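Local structure of putative oxidoreductase (Jannaschia sp., 3C24) at residues A[21-26]-A[74-79]; A[27-32]-A[52-57]; A[34-39]-A[166-171]; A[91-96]-A[113-118]; A[148-153]-A[177-182]. The protein probably acts as an NAD(P)-dependent oxidoreductase, pairing a Rossmann-type nucleotide-binding region with a largely helical C-terminal region that helps to form a dimer. All blocks are in the same frame, centred on the assembly; numbering follows the deposited sequence.

Contact 1. Residues A[21-26]-A[74-79]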
# COMPACT_ATOMS: atom_id res chain seq x y z
N GLY A 21 -13.83 -12.82 23.56
CA GLY A 21 -13.21 -11.52 23.35
C GLY A 21 -13.24 -11.11 21.89
O GLY A 21 -13.69 -11.86 21.01
N LYS A 22 -12.75 -9.90 21.63
CA LYS A 22 -12.70 -9.39 20.26
C LYS A 22 -11.83 -10.31 19.42
O LYS A 22 -12.20 -10.69 18.32
CB LYS A 22 -12.16 -7.94 20.23
N MSE A 23 -10.71 -10.75 19.98
CA MSE A 23 -9.83 -11.65 19.24
C MSE A 23 -10.62 -12.96 19.03
O MSE A 23 -10.99 -13.37 17.89
CB MSE A 23 -8.47 -11.95 19.97
CG MSE A 23 -7.79 -10.82 20.87
SE MSE A 23 -5.80 -11.00 21.22
CE MSE A 23 -5.60 -12.76 20.35
N GLY A 24 -10.93 -13.58 20.14
CA GLY A 24 -11.58 -14.89 20.18
C GLY A 24 -12.87 -15.23 19.51
O GLY A 24 -13.05 -16.33 19.04
N ALA A 25 -13.81 -14.31 19.51
CA ALA A 25 -15.15 -14.62 19.06
C ALA A 25 -15.22 -15.08 17.58
O ALA A 25 -15.92 -16.04 17.22
CB ALA A 25 -16.09 -13.41 19.36
N ARG A 26 -14.45 -14.42 16.73
CA ARG A 26 -14.43 -14.77 15.30
C ARG A 26 -13.92 -16.18 15.08
O ARG A 26 -14.48 -16.95 14.32
CB ARG A 26 -13.59 -13.78 14.50
CG ARG A 26 -14.24 -12.40 14.33
CD ARG A 26 -13.18 -11.41 13.71
N ALA A 74 -6.07 -17.30 22.58
CA ALA A 74 -6.60 -16.10 21.88
C ALA A 74 -6.60 -14.89 22.81
O ALA A 74 -7.65 -14.32 23.14
CB ALA A 74 -8.01 -16.37 21.34
N LEU A 75 -5.41 -14.56 23.29
CA LEU A 75 -5.21 -13.50 24.25
C LEU A 75 -4.12 -12.54 23.81
O LEU A 75 -3.28 -12.91 22.99
CB LEU A 75 -4.80 -14.10 25.57
CG LEU A 75 -5.87 -15.05 26.14
CD1 LEU A 75 -5.26 -15.91 27.20
CD2 LEU A 75 -7.06 -14.25 26.64
N PRO A 76 -4.10 -11.32 24.37
CA PRO A 76 -3.07 -10.36 23.93
C PRO A 76 -1.68 -10.77 24.35
O PRO A 76 -1.49 -11.43 25.35
CB PRO A 76 -3.49 -9.02 24.56
CG PRO A 76 -4.78 -9.21 25.16
CD PRO A 76 -5.10 -10.71 25.26
N ASP A 77 -0.73 -10.42 23.50
CA ASP A 77 0.67 -10.82 23.71
C ASP A 77 1.22 -10.49 25.07
O ASP A 77 2.01 -11.24 25.61
CB ASP A 77 1.59 -10.22 22.65
CG ASP A 77 1.32 -10.77 21.28
OD1 ASP A 77 1.04 -11.99 21.17
OD2 ASP A 77 1.40 -9.97 20.32
N ASN A 78 0.72 -9.41 25.67
CA ASN A 78 1.25 -8.97 26.97
C ASN A 78 0.77 -9.79 28.17
O ASN A 78 1.17 -9.55 29.32
CB ASN A 78 1.02 -7.47 27.21
CG ASN A 78 -0.41 -7.13 27.52
OD1 ASN A 78 -1.34 -7.83 27.13
ND2 ASN A 78 -0.60 -6.03 28.21
N ILE A 79 -0.09 -10.77 27.93
CA ILE A 79 -0.47 -11.63 29.05
C ILE A 79 -0.22 -13.10 28.68
O ILE A 79 -0.48 -13.99 29.47
CB ILE A 79 -1.92 -11.42 29.52
CG1 ILE A 79 -2.94 -11.90 28.50
CG2 ILE A 79 -2.18 -9.93 29.85
CD1 ILE A 79 -4.31 -11.99 29.10
O HOH W 1 -9.98 -13.02 23.32
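Two consecutive peptide planes, Ala74-Leu75 and Leu75-Pro76, are the flat groups here, and the tip of selenomethionine Met23 lies over one face of each. The methyl CE sits above the first, 3.4 Å from Ala74 C, while SE stands over the second, 3.4 Å from Leu75 C. Both approaches are close to perpendicular to the planes, so this is van der Waals packing on backbone faces. The setting is a Rossmann fold: residues 21-26 begin helix 22-33 after the glycine-rich turn that follows strand 13-17, and the segment 74-79 continues from the neighbouring parallel strand 70-73. In relatives this region binds the dinucleotide, consistent with the same role here. Met23 CG is anti to the carbonyl carbon, and a nearly eclipsed chi3 of -6° folds CE back toward Ala74; this is one of two deposited conformers, so the exposed chain is probably mobile. SE also meets the Pro76 ring, with CD at 4.1 Å. Beneath, buried Gly24 lies against Ala74, its CA 4.0 Å from Ala74 CB. A water joins the backbones, donating to Ala74 O at 2.7 Å and accepting a weak bond from Gly24 N at 3.4 Å.

Contact 2. Residues A[27-32]-A[52-57]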
# COMPACT_ATOMS: atom_id res chain seq x y z
N ILE A 27 -12.80 -16.48 15.72
CA ILE A 27 -12.17 -17.81 15.59
C ILE A 27 -13.01 -18.92 16.23
O ILE A 27 -13.07 -20.05 15.74
CB ILE A 27 -10.68 -17.85 16.02
CG1 ILE A 27 -10.48 -17.56 17.50
CG2 ILE A 27 -9.82 -16.97 15.14
CD1 ILE A 27 -8.97 -17.43 17.85
N THR A 28 -13.68 -18.57 17.33
CA THR A 28 -14.54 -19.50 18.04
C THR A 28 -15.72 -19.88 17.15
O THR A 28 -16.09 -21.05 17.05
CB THR A 28 -14.99 -18.93 19.39
OG1 THR A 28 -13.83 -18.68 20.20
CG2 THR A 28 -15.91 -19.86 20.10
N ARG A 29 -16.29 -18.87 16.47
CA ARG A 29 -17.40 -19.14 15.54
C ARG A 29 -16.92 -20.10 14.43
O ARG A 29 -17.60 -21.05 14.08
CB ARG A 29 -17.98 -17.87 14.93
CG ARG A 29 -18.90 -18.13 13.73
CD ARG A 29 -19.50 -16.81 13.22
NE ARG A 29 -20.80 -16.62 13.81
CZ ARG A 29 -21.36 -15.45 14.10
NH1 ARG A 29 -20.71 -14.32 13.87
NH2 ARG A 29 -22.56 -15.42 14.65
N LYS A 30 -15.72 -19.85 13.93
CA LYS A 30 -15.19 -20.72 12.88
C LYS A 30 -15.07 -22.16 13.35
O LYS A 30 -15.43 -23.11 12.63
CB LYS A 30 -13.81 -20.25 12.39
CG LYS A 30 -13.78 -18.92 11.64
CD LYS A 30 -14.26 -19.05 10.24
CE LYS A 30 -14.09 -17.73 9.41
NZ LYS A 30 -14.43 -17.85 7.94
N ILE A 31 -14.56 -22.35 14.56
CA ILE A 31 -14.42 -23.70 15.11
C ILE A 31 -15.78 -24.31 15.37
O ILE A 31 -16.04 -25.48 15.03
CB ILE A 31 -13.55 -23.73 16.40
CG1 ILE A 31 -12.11 -23.36 16.04
CG2 ILE A 31 -13.54 -25.09 17.11
CD1 ILE A 31 -11.39 -24.27 14.97
N HIS A 32 -16.67 -23.51 15.95
CA HIS A 32 -18.04 -24.00 16.20
C HIS A 32 -18.70 -24.55 14.96
O HIS A 32 -19.39 -25.57 15.00
CB HIS A 32 -18.88 -22.83 16.70
CG HIS A 32 -20.21 -23.24 17.23
ND1 HIS A 32 -21.38 -22.64 16.83
CD2 HIS A 32 -20.55 -24.19 18.13
CE1 HIS A 32 -22.39 -23.21 17.48
NE2 HIS A 32 -21.91 -24.16 18.26
N GLN A 52 -22.99 -16.26 23.87
CA GLN A 52 -24.39 -16.66 23.96
C GLN A 52 -25.20 -16.09 22.80
O GLN A 52 -26.06 -16.76 22.24
CB GLN A 52 -25.01 -16.23 25.28
CG GLN A 52 -24.63 -17.15 26.42
N GLY A 53 -24.88 -14.86 22.43
CA GLY A 53 -25.61 -14.16 21.37
C GLY A 53 -25.37 -14.79 20.01
O GLY A 53 -26.13 -14.60 19.06
N MSE A 54 -24.29 -15.54 19.93
CA MSE A 54 -23.90 -16.20 18.68
C MSE A 54 -24.35 -17.66 18.69
O MSE A 54 -24.11 -18.41 17.74
CB MSE A 54 -22.39 -16.10 18.50
CG MSE A 54 -21.93 -14.71 18.38
SE MSE A 54 -19.98 -14.68 18.72
CE MSE A 54 -19.44 -15.52 17.29
N GLY A 55 -25.02 -18.03 19.77
CA GLY A 55 -25.50 -19.40 19.97
C GLY A 55 -24.40 -20.40 20.27
O GLY A 55 -24.52 -21.61 20.04
N ILE A 56 -23.30 -19.89 20.80
CA ILE A 56 -22.16 -20.75 21.15
C ILE A 56 -22.17 -21.12 22.64
O ILE A 56 -22.21 -20.23 23.51
CB ILE A 56 -20.83 -20.10 20.76
CG1 ILE A 56 -20.78 -19.83 19.24
CG2 ILE A 56 -19.69 -21.00 21.19
CD1 ILE A 56 -19.67 -18.89 18.77
N PRO A 57 -22.11 -22.42 22.96
CA PRO A 57 -22.17 -22.78 24.37
C PRO A 57 -20.93 -22.39 25.13
O PRO A 57 -19.83 -22.38 24.57
CB PRO A 57 -22.31 -24.31 24.35
CG PRO A 57 -22.18 -24.75 23.00
CD PRO A 57 -22.15 -23.59 22.06
O HOH W 2 -22.92 -18.40 15.37
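Helix 22-33 of the Rossmann fold packs here against residues 54-57, which follow helix 45-53; that helix closes in a Schellman motif with Gly55 at positive phi (72°). Apolar contacts form the inner part. Ile56 enters from the loop after the helix end: its CD1 lies 4.0 Å from Arg29 CA, and its CG2 meets Thr28 CG2 at 4.1 Å as the two side chains cross obliquely. Leu38 of strand 37-41 touches both, and the hydroxyl of Thr28 is bonded away from the contact, to Gly24 O and Ala19 O. Contacts with flat groups come next. Ile56 CG1 makes a CH-pi contact over one face of the His32 ring, 4.0 Å from its centroid and 24° off the normal, displaced toward the rim. At the far end of that ring, NE2 meets Pro57 CD tip to tip at 3.8 Å. Selenomethionine Met54, bent at chi3, places CE over the centre of the Arg29 guanidinium, 3.7 Å above its plane; the arginine's own bend at chi3 (-95°) brings that group across it. Polar linkage is indirect: a water at the guanidinium edge accepts from Arg29 NH2 at 3.1 Å and donates to Met54 O at 2.7 Å.

Contact 3. Residues A[34-39]-A[166-171]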
# COMPACT_ATOMS: atom_id res chain seq x y z
N SER A 34 -17.25 -25.63 12.34
CA SER A 34 -16.45 -26.71 11.71
C SER A 34 -16.78 -28.08 12.30
O SER A 34 -17.62 -28.21 13.20
CB SER A 34 -14.96 -26.48 11.89
OG SER A 34 -14.51 -26.89 13.18
N ALA A 35 -16.06 -29.09 11.80
CA ALA A 35 -16.22 -30.50 12.25
C ALA A 35 -15.47 -30.74 13.56
O ALA A 35 -15.69 -31.69 14.27
CB ALA A 35 -15.74 -31.48 11.20
N HIS A 36 -14.60 -29.79 13.91
CA HIS A 36 -13.90 -29.89 15.18
C HIS A 36 -14.84 -29.63 16.34
O HIS A 36 -15.86 -28.96 16.18
CB HIS A 36 -12.74 -28.90 15.21
CG HIS A 36 -11.64 -29.27 14.28
ND1 HIS A 36 -10.97 -30.47 14.39
CD2 HIS A 36 -11.09 -28.63 13.21
CE1 HIS A 36 -10.08 -30.56 13.42
NE2 HIS A 36 -10.12 -29.46 12.70
N HIS A 37 -14.49 -30.15 17.51
CA HIS A 37 -15.30 -30.02 18.73
C HIS A 37 -14.78 -28.88 19.53
O HIS A 37 -13.65 -28.84 19.91
CB HIS A 37 -15.31 -31.29 19.58
CG HIS A 37 -15.71 -32.50 18.82
ND1 HIS A 37 -16.92 -32.61 18.19
CD2 HIS A 37 -15.02 -33.63 18.52
CE1 HIS A 37 -16.98 -33.77 17.55
NE2 HIS A 37 -15.84 -34.41 17.74
N LEU A 38 -15.65 -27.93 19.81
CA LEU A 38 -15.27 -26.72 20.52
C LEU A 38 -15.47 -26.74 22.01
O LEU A 38 -16.48 -27.21 22.51
CB LEU A 38 -16.10 -25.53 19.98
CG LEU A 38 -15.96 -24.18 20.71
CD1 LEU A 38 -14.59 -23.53 20.53
CD2 LEU A 38 -17.05 -23.19 20.23
N ALA A 39 -14.50 -26.17 22.70
CA ALA A 39 -14.63 -25.83 24.13
C ALA A 39 -14.28 -24.35 24.26
O ALA A 39 -13.11 -23.99 24.25
CB ALA A 39 -13.74 -26.67 25.05
N ALA A 166 -1.81 -26.85 11.62
CA ALA A 166 -2.11 -26.15 10.37
C ALA A 166 -3.61 -26.21 10.02
O ALA A 166 -4.22 -25.22 9.58
CB ALA A 166 -1.27 -26.72 9.22
N ASP A 167 -4.16 -27.40 10.22
CA ASP A 167 -5.60 -27.62 9.97
C ASP A 167 -6.44 -26.70 10.88
O ASP A 167 -7.45 -26.11 10.44
CB ASP A 167 -5.98 -29.06 10.19
CG ASP A 167 -7.42 -29.34 9.83
OD1 ASP A 167 -7.72 -29.37 8.63
OD2 ASP A 167 -8.24 -29.52 10.75
N ILE A 168 -6.04 -26.58 12.13
CA ILE A 168 -6.77 -25.73 13.05
C ILE A 168 -6.68 -24.26 12.60
O ILE A 168 -7.71 -23.55 12.51
CB ILE A 168 -6.32 -25.87 14.50
CG1 ILE A 168 -6.46 -27.33 14.99
CG2 ILE A 168 -7.15 -24.94 15.38
CD1 ILE A 168 -7.81 -27.91 14.73
N CYS A 169 -5.48 -23.84 12.23
CA CYS A 169 -5.30 -22.45 11.75
C CYS A 169 -6.07 -22.18 10.47
O CYS A 169 -6.64 -21.10 10.29
CB CYS A 169 -3.82 -22.11 11.54
SG CYS A 169 -2.92 -22.01 13.08
N GLU A 170 -6.10 -23.17 9.60
CA GLU A 170 -6.82 -23.05 8.31
C GLU A 170 -8.34 -22.96 8.53
O GLU A 170 -9.09 -22.29 7.76
CB GLU A 170 -6.48 -24.20 7.40
CG GLU A 170 -5.11 -24.10 6.79
CD GLU A 170 -4.62 -25.40 6.17
OE1 GLU A 170 -5.42 -26.35 6.09
OE2 GLU A 170 -3.43 -25.48 5.80
N THR A 171 -8.79 -23.55 9.62
CA THR A 171 -10.20 -23.52 10.00
C THR A 171 -10.51 -22.17 10.64
O THR A 171 -11.49 -21.51 10.30
CB THR A 171 -10.54 -24.61 11.02
OG1 THR A 171 -10.11 -25.87 10.51
CG2 THR A 171 -12.05 -24.59 11.38
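Asp167 O is the best-held polar atom, gripped by two donors of one residue a turn later: Thr171 OG1 at 2.7 Å, from above the carbonyl plane, and Thr171 N at 3.0 Å. This turn belongs to helix 160-172, the connection of a beta-alpha-beta unit, and it packs against the loop leading into edge strand 37-41 of the Rossmann sheet. A His-carboxylate hydrogen bond joins them: His36 NE2 donates to Asp167 OD2 at 2.7 Å with an angle of 156° at the hydrogen. The oxygen lies only 2° out of the ring plane, although ring and carboxylate are turned 73° apart. Both groups have a second partner, since His36 ND1 bonds to Lys12 N and Asp167 OD1 to Asn7 ND2. With ND1 facing a backbone N-H, the ring is probably neutral. Ile168 CD1 covers one face in a CH-pi contact, 3.6 Å from the centroid, while the bonds at NE2 and ND1 hold the ring's rotation. An alanine in place of His36 would remove the hydrogen bond to Asp167 and the ring under Ile168, and would probably loosen this loop from the helix. The loop itself is shaped by an ST turn, in which Ser34 OG accepts from His36 N at 3.0 Å and also bonds to Ile31 O. Beside the ring, Ser34 CB presses on Thr171 CG2 at 3.5 Å.

Contact 4. Residues A[91-96]-A[113-118]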
# COMPACT_ATOMS: atom_id res chain seq x y z
N VAL A 91 -2.15 -29.17 31.18
CA VAL A 91 -2.64 -29.95 30.04
C VAL A 91 -2.03 -31.36 30.00
O VAL A 91 -0.98 -31.60 30.58
CB VAL A 91 -2.44 -29.22 28.71
CG1 VAL A 91 -3.22 -27.86 28.72
CG2 VAL A 91 -0.92 -29.02 28.39
N ARG A 92 -2.71 -32.28 29.32
CA ARG A 92 -2.21 -33.65 29.20
C ARG A 92 -0.99 -33.67 28.27
O ARG A 92 -0.84 -32.81 27.37
CB ARG A 92 -3.28 -34.58 28.61
CG ARG A 92 -4.53 -34.75 29.46
CD ARG A 92 -5.58 -35.50 28.61
NE ARG A 92 -6.01 -34.75 27.41
CZ ARG A 92 -6.79 -35.25 26.45
NH1 ARG A 92 -7.20 -36.51 26.51
NH2 ARG A 92 -7.13 -34.52 25.41
N PRO A 93 -0.07 -34.62 28.50
CA PRO A 93 1.06 -34.72 27.59
C PRO A 93 0.53 -34.80 26.16
O PRO A 93 -0.49 -35.43 25.91
CB PRO A 93 1.68 -36.07 27.98
CG PRO A 93 1.40 -36.15 29.48
CD PRO A 93 0.01 -35.60 29.62
N GLY A 94 1.24 -34.21 25.22
CA GLY A 94 0.81 -34.31 23.81
C GLY A 94 -0.19 -33.30 23.33
O GLY A 94 -0.51 -33.24 22.13
N THR A 95 -0.67 -32.48 24.26
CA THR A 95 -1.58 -31.40 23.92
C THR A 95 -0.81 -30.39 23.06
O THR A 95 0.36 -30.08 23.32
CB THR A 95 -2.14 -30.74 25.20
OG1 THR A 95 -2.82 -31.72 25.97
CG2 THR A 95 -3.10 -29.56 24.86
N ILE A 96 -1.50 -29.83 22.08
CA ILE A 96 -0.96 -28.79 21.21
C ILE A 96 -1.43 -27.44 21.75
O ILE A 96 -2.60 -27.18 21.81
CB ILE A 96 -1.44 -28.93 19.76
CG1 ILE A 96 -0.89 -30.18 19.11
CG2 ILE A 96 -1.00 -27.74 18.90
CD1 ILE A 96 -1.73 -30.65 17.84
N ARG A 113 8.35 -26.97 28.94
CA ARG A 113 7.65 -28.25 29.11
C ARG A 113 7.80 -29.07 27.82
O ARG A 113 7.12 -28.83 26.81
CB ARG A 113 6.19 -28.05 29.50
CG ARG A 113 5.52 -29.44 29.78
CD ARG A 113 4.07 -29.42 30.19
NE ARG A 113 3.66 -30.81 30.23
CZ ARG A 113 2.45 -31.23 30.49
NH1 ARG A 113 1.47 -30.40 30.76
NH2 ARG A 113 2.22 -32.54 30.44
N ALA A 114 8.63 -30.08 27.92
CA ALA A 114 9.07 -30.85 26.75
C ALA A 114 8.05 -31.74 26.10
O ALA A 114 8.11 -31.97 24.89
CB ALA A 114 10.28 -31.71 27.14
N ASP A 115 7.14 -32.24 26.92
CA ASP A 115 6.18 -33.28 26.51
C ASP A 115 4.84 -32.75 26.03
O ASP A 115 3.87 -33.51 25.89
CB ASP A 115 5.95 -34.29 27.62
CG ASP A 115 5.17 -33.71 28.80
OD1 ASP A 115 5.56 -32.59 29.18
OD2 ASP A 115 4.28 -34.40 29.36
N ILE A 116 4.85 -31.49 25.66
CA ILE A 116 3.70 -30.88 24.96
C ILE A 116 4.22 -30.24 23.64
O ILE A 116 5.42 -30.11 23.41
CB ILE A 116 2.83 -29.90 25.80
CG1 ILE A 116 3.64 -28.70 26.36
CG2 ILE A 116 2.14 -30.67 26.96
CD1 ILE A 116 3.87 -27.55 25.42
N THR A 117 3.29 -29.82 22.80
CA THR A 117 3.60 -29.22 21.52
C THR A 117 3.26 -27.75 21.57
O THR A 117 2.23 -27.37 22.12
CB THR A 117 2.75 -29.87 20.41
OG1 THR A 117 3.19 -31.22 20.19
CG2 THR A 117 2.79 -29.06 19.09
N TYR A 118 4.15 -26.94 21.02
CA TYR A 118 3.91 -25.51 20.80
C TYR A 118 3.87 -25.33 19.30
O TYR A 118 4.80 -25.71 18.57
CB TYR A 118 5.03 -24.63 21.41
CG TYR A 118 4.99 -24.45 22.90
CD1 TYR A 118 3.88 -23.99 23.53
CD2 TYR A 118 6.16 -24.56 23.65
CE1 TYR A 118 3.88 -23.79 24.91
CE2 TYR A 118 6.16 -24.36 25.02
CZ TYR A 118 5.05 -23.96 25.64
OH TYR A 118 5.11 -23.73 27.01
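The tight part of this contact is where parallel strands 96-99 and 117-123 of the Rossmann sheet begin side by side. Thr117 N donates to Thr95 O at 3.0 Å along a nearly straight line, 173° at the hydrogen, and Ile96 CG1 lies alongside Thr117 CG2 at 3.8 Å on the same face of the sheet. Helix 160-172 covers that face, with His161 touching Ile96 and bonding to Thr117 OG1. Just before the strands, Gly94 N donates to Asp115 O at 2.8 Å; Gly94 holds the positive-phi place of a type II turn, where a CB would strike the preceding carbonyl oxygen. The looser side is the outer rim, formed by Pro93 and Asp115, both exposed and lying side by side with Asp115 OD2 3.4 Å from Pro93 CG. Between the two zones runs Arg113, fully extended, its guanidinium covered on one face by Ile116 CG2, 3.5 Å above the plane. Its edge grips Asp115 side-on, NE to OD1 at 2.8 Å and NH2 to OD2, while NH1 reaches Val91 O at 2.7 Å and also bonds to Val88 O. The carboxylate and carbonyl oxygens thus fix the orientation of the guanidinium through its edges, so its charge is probably balanced in large part by Asp115, and the cation ties the two loops together just before the strands pair.

Contact 5. Residues A[148-153]-A[177-182]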
# COMPACT_ATOMS: atom_id res chain seq x y z
N GLN A 148 -7.02 -15.48 2.13
CA GLN A 148 -5.69 -15.06 2.56
C GLN A 148 -4.81 -16.27 2.69
O GLN A 148 -5.31 -17.39 2.81
CB GLN A 148 -5.75 -14.38 3.92
CG GLN A 148 -6.06 -15.34 5.09
CD GLN A 148 -6.04 -14.62 6.44
OE1 GLN A 148 -5.24 -13.71 6.66
NE2 GLN A 148 -6.92 -15.04 7.35
N ALA A 149 -3.52 -16.02 2.67
CA ALA A 149 -2.53 -17.03 3.01
C ALA A 149 -2.21 -16.90 4.54
O ALA A 149 -2.53 -15.90 5.18
CB ALA A 149 -1.23 -16.79 2.19
N ILE A 150 -1.61 -17.93 5.12
CA ILE A 150 -1.17 -17.90 6.52
C ILE A 150 0.24 -18.50 6.62
O ILE A 150 0.73 -19.14 5.69
CB ILE A 150 -2.14 -18.66 7.45
CG1 ILE A 150 -2.10 -20.17 7.18
CG2 ILE A 150 -3.60 -18.12 7.28
CD1 ILE A 150 -2.97 -20.97 8.22
N VAL A 151 0.87 -18.25 7.77
CA VAL A 151 2.20 -18.80 8.09
C VAL A 151 2.16 -19.54 9.41
O VAL A 151 1.50 -19.09 10.37
CB VAL A 151 3.32 -17.71 8.12
CG1 VAL A 151 3.56 -17.15 6.71
CG2 VAL A 151 2.98 -16.62 9.16
N CYS A 152 2.82 -20.69 9.46
CA CYS A 152 2.82 -21.53 10.65
C CYS A 152 4.17 -22.13 10.92
O CYS A 152 4.93 -22.42 10.00
CB CYS A 152 1.87 -22.72 10.45
SG CYS A 152 0.13 -22.34 10.06
N ALA A 153 4.43 -22.35 12.20
CA ALA A 153 5.63 -22.99 12.66
C ALA A 153 5.39 -23.98 13.77
O ALA A 153 4.61 -23.72 14.70
CB ALA A 153 6.61 -21.96 13.18
N THR A 177 -5.81 -19.81 1.33
CA THR A 177 -5.38 -20.31 0.06
C THR A 177 -4.14 -21.15 0.16
O THR A 177 -4.02 -22.17 -0.48
CB THR A 177 -5.10 -19.15 -0.90
OG1 THR A 177 -4.24 -18.21 -0.27
CG2 THR A 177 -6.39 -18.46 -1.25
N ARG A 178 -3.19 -20.61 0.90
CA ARG A 178 -1.87 -21.22 1.10
C ARG A 178 -1.45 -21.14 2.55
O ARG A 178 -1.66 -20.15 3.20
CB ARG A 178 -0.80 -20.42 0.30
CG ARG A 178 -0.94 -20.42 -1.18
CD ARG A 178 0.20 -19.72 -1.90
NE ARG A 178 0.09 -18.26 -1.93
CZ ARG A 178 -0.74 -17.62 -2.74
NH1 ARG A 178 -1.52 -18.29 -3.58
NH2 ARG A 178 -0.79 -16.30 -2.72
N THR A 179 -0.83 -22.22 3.02
CA THR A 179 -0.24 -22.29 4.35
C THR A 179 1.23 -22.54 4.22
O THR A 179 1.67 -23.63 3.83
CB THR A 179 -0.85 -23.45 5.15
OG1 THR A 179 -2.28 -23.28 5.16
CG2 THR A 179 -0.37 -23.46 6.55
N HIS A 180 1.99 -21.52 4.59
CA HIS A 180 3.46 -21.53 4.53
C HIS A 180 4.08 -21.97 5.85
O HIS A 180 3.87 -21.37 6.88
CB HIS A 180 3.98 -20.14 4.23
CG HIS A 180 3.45 -19.55 2.95
ND1 HIS A 180 3.91 -19.95 1.71
CD2 HIS A 180 2.54 -18.58 2.74
CE1 HIS A 180 3.27 -19.26 0.78
NE2 HIS A 180 2.46 -18.40 1.37
N ARG A 181 4.82 -23.07 5.79
CA ARG A 181 5.55 -23.59 6.94
C ARG A 181 6.92 -22.96 7.05
O ARG A 181 7.69 -22.91 6.07
CB ARG A 181 5.73 -25.12 6.89
CG ARG A 181 6.43 -25.68 8.16
CD ARG A 181 6.42 -27.19 8.18
NE ARG A 181 7.04 -27.69 9.40
CZ ARG A 181 7.04 -28.98 9.75
NH1 ARG A 181 6.42 -29.87 9.01
NH2 ARG A 181 7.65 -29.37 10.88
N VAL A 182 7.17 -22.40 8.22
CA VAL A 182 8.47 -21.79 8.56
C VAL A 182 8.96 -22.24 9.93
O VAL A 182 8.26 -22.92 10.69
CB VAL A 182 8.37 -20.26 8.57
CG1 VAL A 182 8.07 -19.66 7.18
CG2 VAL A 182 7.33 -19.76 9.59
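Five backbone hydrogen bonds of nearly equal length run between residues 148-153 and 177-182. The straightest, His180 N to Ile150 O at 2.9 Å, has 177° at the hydrogen and lies in the carbonyl plane; Ile150 N to Arg178 O, Cys152 N to His180 O and Val182 N to Cys152 O continue the ladder, and Thr177 N reaches Gln148 O from above its carbonyl plane. Several CA-H...O contacts fill the gaps, Ala149 CA to Arg178 O at 3.2 Å being the shortest. The pairing is parallel, with the strand directions 26° apart, as expected for the two strands of a beta-alpha-beta crossover; the connection is helix 160-172, and strand 176-181 ends the sheet within this chain. Ile150, Cys152 and Thr179 share the face beneath that helix. There Ile150 CG1, in the crowded position between N and the carbonyl carbon (chi1 68°), lies 3.7 Å from Thr179 OG1, which itself bonds to Glu170, while Thr179 CG2 leans on Cys152 SG at 3.7 Å. An alanine at Ile150 would lose this CG1 contact and those to Cys169 and Trp173, and would probably weaken the seat of the helix on the sheet. On the other face, the side chains of Val151 and His180 cross obliquely, Val151 CG1 3.9 Å from His180 CB. His180 NE2 hydrogen-bonds to, and Arg178 NE forms a salt bridge with, OD2 of Asp226 of the second subunit, placing this face at the dimer interface.

Contacts 1 and 2 share helix 22-33, lie 15 Å apart between centres and touch; along the chain contact 2 is nested inside the loop closed by contact 1. Contact 3 touches contact 2, their centres 12 Å apart, and crosses it in the sequence, bringing helix 160-172 from the C-terminal part of the chain to the N-terminal one. It also touches contact 5, centres 15 Å apart, where the strands before and after that helix pair. Contact 4, nested inside contact 3, reaches the same seven-stranded sheet through strand 117-123, the neighbour of strand 148-156. A single sheet therefore runs from the probable nucleotide-binding half to the strands of contact 5, one face of which meets the second subunit.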